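Uncharacterized protein (Parabacteroides merdae ATCC 43184, PDB 4OPW) is of unknown function but is probably a cell-surface adhesin with a parallel beta-solenoid fold. Local coordinates at residues Leu122-Leu133 / Val143-Ser154. Numbering follows the deposited sequence.
Sequences LKQKVEVGKLDL and VNELKTDKLECS. With EDO (1,2-ethanediol), chain E.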
loop_
_atom_site.group_PDB
_atom_site.type_symbol
_atom_site.label_atom_id
_atom_site.label_comp_id
_atom_site.label_asym_id
_atom_site.label_seq_id
_atom_site.Cartn_x
_atom_site.Cartn_y
_atom_site.Cartn_z
ATOM N N LEU A 122 2.710 -5.265 -4.081
ATOM C CA LEU A 122 4.024 -4.937 -4.644
ATOM C C LEU A 122 4.650 -6.279 -4.932
ATOM O O LEU A 122 5.104 -6.949 -4.015
ATOM C CB LEU A 122 4.858 -4.038 -3.717
ATOM C CG LEU A 122 4.129 -2.784 -3.146
ATOM C CD1 LEU A 122 5.050 -1.993 -2.234
ATOM C CD2 LEU A 122 3.518 -1.888 -4.264
ATOM N N LYS A 123 4.509 -6.748 -6.180
ATOM C CA LYS A 123 4.839 -8.136 -6.536
ATOM C C LYS A 123 6.329 -8.441 -6.748
ATOM O O LYS A 123 6.697 -9.627 -6.757
ATOM C CB LYS A 123 4.041 -8.566 -7.777
ATOM C CG LYS A 123 2.528 -8.621 -7.507
ATOM C CD LYS A 123 1.790 -9.373 -8.597
ATOM C CE LYS A 123 0.334 -9.571 -8.271
ATOM N NZ LYS A 123 -0.396 -10.229 -9.392
ATOM N N GLN A 124 7.174 -7.415 -6.959
ATOM C CA GLN A 124 8.612 -7.636 -7.182
ATOM C C GLN A 124 9.439 -6.811 -6.199
ATOM O O GLN A 124 8.893 -5.947 -5.499
ATOM C CB GLN A 124 8.992 -7.371 -8.638
ATOM C CG GLN A 124 8.509 -8.491 -9.573
ATOM C CD GLN A 124 8.722 -8.191 -11.038
ATOM O OE1 GLN A 124 7.778 -8.104 -11.818
ATOM N NE2 GLN A 124 9.959 -8.061 -11.455
ATOM N N LYS A 125 10.737 -7.117 -6.083
ATOM C CA LYS A 125 11.591 -6.523 -5.058
ATOM C C LYS A 125 11.509 -4.986 -4.996
ATOM O O LYS A 125 11.666 -4.290 -5.998
ATOM C CB LYS A 125 13.053 -6.982 -5.197
ATOM C CG LYS A 125 13.945 -6.572 -4.024
ATOM C CD LYS A 125 15.371 -7.085 -4.200
ATOM C CE LYS A 125 16.192 -6.904 -2.947
ATOM N NZ LYS A 125 17.534 -7.529 -3.078
ATOM N N VAL A 126 11.251 -4.491 -3.789
ATOM C CA VAL A 126 11.235 -3.068 -3.448
ATOM C C VAL A 126 12.569 -2.770 -2.748
ATOM O O VAL A 126 12.836 -3.336 -1.681
ATOM C CB VAL A 126 10.011 -2.705 -2.566
ATOM C CG1 VAL A 126 10.035 -1.228 -2.153
ATOM C CG2 VAL A 126 8.693 -3.061 -3.271
ATOM N N GLU A 127 13.424 -1.937 -3.358
ATOM C CA GLU A 127 14.715 -1.590 -2.752
ATOM C C GLU A 127 14.782 -0.083 -2.626
ATOM O O GLU A 127 15.025 0.610 -3.609
ATOM C CB GLU A 127 15.893 -2.170 -3.556
ATOM C CG GLU A 127 17.238 -1.853 -2.927
ATOM C CD GLU A 127 18.385 -2.794 -3.226
ATOM O OE1 GLU A 127 18.236 -3.678 -4.102
ATOM O OE2 GLU A 127 19.437 -2.649 -2.561
ATOM N N VAL A 128 14.535 0.422 -1.412
ATOM C CA VAL A 128 14.470 1.858 -1.142
ATOM C C VAL A 128 15.190 2.203 0.144
ATOM O O VAL A 128 15.420 1.321 0.958
ATOM C CB VAL A 128 12.976 2.330 -1.071
ATOM C CG1 VAL A 128 12.282 2.227 -2.433
ATOM C CG2 VAL A 128 12.185 1.587 0.020
ATOM N N GLY A 129 15.524 3.482 0.333
ATOM C CA GLY A 129 16.151 3.937 1.567
ATOM C C GLY A 129 15.158 3.919 2.719
ATOM O O GLY A 129 15.488 3.488 3.820
ATOM N N LYS A 130 13.920 4.341 2.458
ATOM C CA LYS A 130 12.870 4.366 3.466
ATOM C C LYS A 130 11.562 3.870 2.864
ATOM O O LYS A 130 11.161 4.328 1.796
ATOM C CB LYS A 130 12.712 5.793 4.018
ATOM C CG LYS A 130 11.687 5.952 5.131
ATOM C CD LYS A 130 11.464 7.424 5.404
ATOM C CE LYS A 130 10.619 7.665 6.622
ATOM N NZ LYS A 130 10.517 9.113 6.927
ATOM N N LEU A 131 10.912 2.907 3.541
ATOM C CA LEU A 131 9.630 2.342 3.084
ATOM C C LEU A 131 8.601 2.652 4.144
ATOM O O LEU A 131 8.735 2.227 5.284
ATOM C CB LEU A 131 9.751 0.828 2.798
ATOM C CG LEU A 131 8.534 0.121 2.146
ATOM C CD1 LEU A 131 8.175 0.741 0.766
ATOM C CD2 LEU A 131 8.811 -1.374 1.987
ATOM N N ASP A 132 7.614 3.468 3.784
ATOM C CA ASP A 132 6.620 3.964 4.720
ATOM C C ASP A 132 5.228 3.516 4.292
ATOM O O ASP A 132 4.624 4.079 3.372
ATOM C CB ASP A 132 6.764 5.496 4.796
ATOM C CG ASP A 132 5.772 6.227 5.670
ATOM O OD1 ASP A 132 5.014 5.559 6.401
ATOM O OD2 ASP A 132 5.769 7.472 5.635
ATOM N N LEU A 133 4.702 2.494 4.998
ATOM C CA LEU A 133 3.436 1.860 4.672
ATOM C C LEU A 133 2.378 2.153 5.703
ATOM O O LEU A 133 2.611 2.003 6.910
ATOM C CB LEU A 133 3.646 0.346 4.556
ATOM C CG LEU A 133 4.833 -0.117 3.679
ATOM C CD1 LEU A 133 4.972 -1.627 3.709
ATOM C CD2 LEU A 133 4.687 0.364 2.236
ATOM N N VAL A 143 3.459 -7.200 0.273
ATOM C CA VAL A 143 4.777 -6.859 -0.260
ATOM C C VAL A 143 5.577 -8.152 -0.327
ATOM O O VAL A 143 5.889 -8.741 0.713
ATOM C CB VAL A 143 5.497 -5.744 0.568
ATOM C CG1 VAL A 143 6.860 -5.416 -0.036
ATOM C CG2 VAL A 143 4.629 -4.466 0.667
ATOM N N ASN A 144 5.872 -8.623 -1.542
ATOM C CA ASN A 144 6.556 -9.902 -1.721
ATOM C C ASN A 144 8.000 -9.901 -1.206
ATOM O O ASN A 144 8.440 -10.907 -0.640
ATOM C CB ASN A 144 6.532 -10.335 -3.191
ATOM C CG ASN A 144 5.190 -10.874 -3.653
ATOM O OD1 ASN A 144 4.227 -11.011 -2.882
ATOM N ND2 ASN A 144 5.104 -11.214 -4.923
ATOM N N GLU A 145 8.737 -8.810 -1.416
ATOM C CA GLU A 145 10.146 -8.758 -1.012
ATOM C C GLU A 145 10.588 -7.310 -0.900
ATOM O O GLU A 145 10.350 -6.532 -1.830
ATOM C CB GLU A 145 11.025 -9.505 -2.039
ATOM C CG GLU A 145 12.455 -9.717 -1.566
ATOM C CD GLU A 145 13.430 -10.272 -2.586
ATOM O OE1 GLU A 145 13.032 -10.501 -3.751
ATOM O OE2 GLU A 145 14.605 -10.476 -2.210
ATOM N N LEU A 146 11.237 -6.959 0.220
ATOM C CA LEU A 146 11.732 -5.604 0.453
ATOM C C LEU A 146 13.174 -5.579 0.999
ATOM O O LEU A 146 13.613 -6.490 1.712
ATOM C CB LEU A 146 10.799 -4.831 1.394
ATOM C CG LEU A 146 10.625 -5.327 2.854
ATOM C CD1 LEU A 146 11.590 -4.593 3.810
ATOM C CD2 LEU A 146 9.190 -5.090 3.332
ATOM N N LYS A 147 13.881 -4.495 0.689
ATOM C CA LYS A 147 15.239 -4.215 1.161
ATOM C C LYS A 147 15.259 -2.741 1.451
ATOM O O LYS A 147 15.067 -1.942 0.535
ATOM C CB LYS A 147 16.316 -4.649 0.139
ATOM C CG LYS A 147 17.761 -4.217 0.469
ATOM C CD LYS A 147 18.329 -4.905 1.703
ATOM C CE LYS A 147 19.688 -4.359 2.088
ATOM N NZ LYS A 147 20.151 -4.936 3.374
ATOM N N THR A 148 15.358 -2.372 2.730
ATOM C CA THR A 148 15.328 -0.952 3.091
ATOM C C THR A 148 16.218 -0.661 4.291
ATOM O O THR A 148 16.662 -1.589 4.974
ATOM C CB THR A 148 13.838 -0.503 3.358
ATOM O OG1 THR A 148 13.756 0.926 3.424
ATOM C CG2 THR A 148 13.245 -1.101 4.624
ATOM N N ASP A 149 16.477 0.628 4.535
ATOM C CA ASP A 149 17.214 1.046 5.717
ATOM C C ASP A 149 16.185 1.233 6.824
ATOM O O ASP A 149 16.200 0.487 7.796
ATOM C CB ASP A 149 18.053 2.303 5.447
ATOM C CG ASP A 149 19.239 2.045 4.538
ATOM O OD1 ASP A 149 19.871 0.966 4.668
ATOM O OD2 ASP A 149 19.531 2.909 3.686
ATOM N N LYS A 150 15.212 2.134 6.621
ATOM C CA LYS A 150 14.139 2.381 7.565
ATOM C C LYS A 150 12.816 1.846 7.038
ATOM O O LYS A 150 12.419 2.182 5.928
ATOM C CB LYS A 150 14.015 3.890 7.863
ATOM C CG LYS A 150 12.955 4.229 8.927
ATOM C CD LYS A 150 13.251 3.591 10.318
ATOM C CE LYS A 150 12.045 3.630 11.225
ATOM N NZ LYS A 150 11.681 5.043 11.572
ATOM N N LEU A 151 12.127 1.037 7.858
ATOM C CA LEU A 151 10.786 0.521 7.552
ATOM C C LEU A 151 9.801 1.080 8.563
ATOM O O LEU A 151 10.052 1.014 9.778
ATOM C CB LEU A 151 10.784 -1.021 7.585
ATOM C CG LEU A 151 9.448 -1.735 7.440
ATOM C CD1 LEU A 151 8.801 -1.451 6.057
ATOM C CD2 LEU A 151 9.642 -3.234 7.630
ATOM N N GLU A 152 8.700 1.659 8.073
ATOM C CA GLU A 152 7.610 2.176 8.897
ATOM C C GLU A 152 6.345 1.514 8.421
ATOM O O GLU A 152 6.030 1.540 7.227
ATOM C CB GLU A 152 7.522 3.694 8.865
ATOM C CG GLU A 152 8.707 4.338 9.578
ATOM C CD GLU A 152 8.892 5.821 9.338
ATOM O OE1 GLU A 152 7.983 6.448 8.749
ATOM O OE2 GLU A 152 9.955 6.355 9.730
ATOM N N CYS A 153 5.664 0.845 9.369
ATOM C CA CYS A 153 4.416 0.148 9.130
ATOM C C CYS A 153 3.419 0.579 10.136
ATOM O O CYS A 153 3.633 0.457 11.347
ATOM C CB CYS A 153 4.598 -1.361 9.162
ATOM S SG CYS A 153 5.330 -2.040 7.667
ATOM N N SER A 154 2.304 1.066 9.638
ATOM C CA SER A 154 1.239 1.469 10.540
ATOM C C SER A 154 -0.132 1.073 10.042
ATOM O O SER A 154 -0.430 1.183 8.839
ATOM C CB SER A 154 1.275 2.975 10.755
ATOM O OG SER A 154 2.598 3.419 11.034
HETATM C C1 EDO E . 18.679 -0.421 0.215
HETATM O O1 EDO E . 19.955 -1.029 0.070
HETATM C C2 EDO E . 18.625 0.346 1.547
HETATM O O2 EDO E . 18.962 -0.533 2.613
HETATM O O HOH W 1 7.699 -6.738 -3.122
HETATM O O HOH W 2 5.269 6.294 8.987
HETATM O O HOH W 3 7.253 9.021 8.288
HETATM O O HOH W 4 3.987 3.847 8.787
#
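Lys130 reaches across to Glu152 on the neighbouring parallel strand. Its CB and CG lie over Lys150 O, and Lys130 CG passes 4.1 Å from Lys150 CB. CG stands anti to the backbone N (chi1 -177°) and the chain stays extended, which carries Lys130 CE to 3.4 Å from Glu152 OE2. Lys130 NZ makes a long salt bridge to Glu152 OE2, 4.0 Å away. Lys150 bends at chi2 (61°) and chi4 (-66°), which brings Lys150 NZ to 2.8 Å from Glu152 OE2, on the anti lone pair. Lys150 NZ also forms a salt bridge with Asp172. A water probably bridges Asp132 OD1 and Glu152 OE1, and Asn134 also bonds that aspartate oxygen.

On the other face, Leu131 CD2 packs 4.0 Å from Leu146 CD2 and 4.1 Å from Leu151 CD1. Backbone hydrogen bonds of the parallel type join strands 130-133 and 150-154. At the corner before them, Gly129 O accepts from both Asp149 N and Lys150 N. At the earlier turn, Asn144 ND2 bonds Lys123 O at 2.9 Å, tilted from the carbonyl plane.

These are successive coils of a parallel beta-solenoid, consistent with the pectate-lyase-like clan. Stacked leucines fill the inside. Outside, Lys130 and Lys150 probably offset the charge of Glu152, and water may ease its closeness to Asp132.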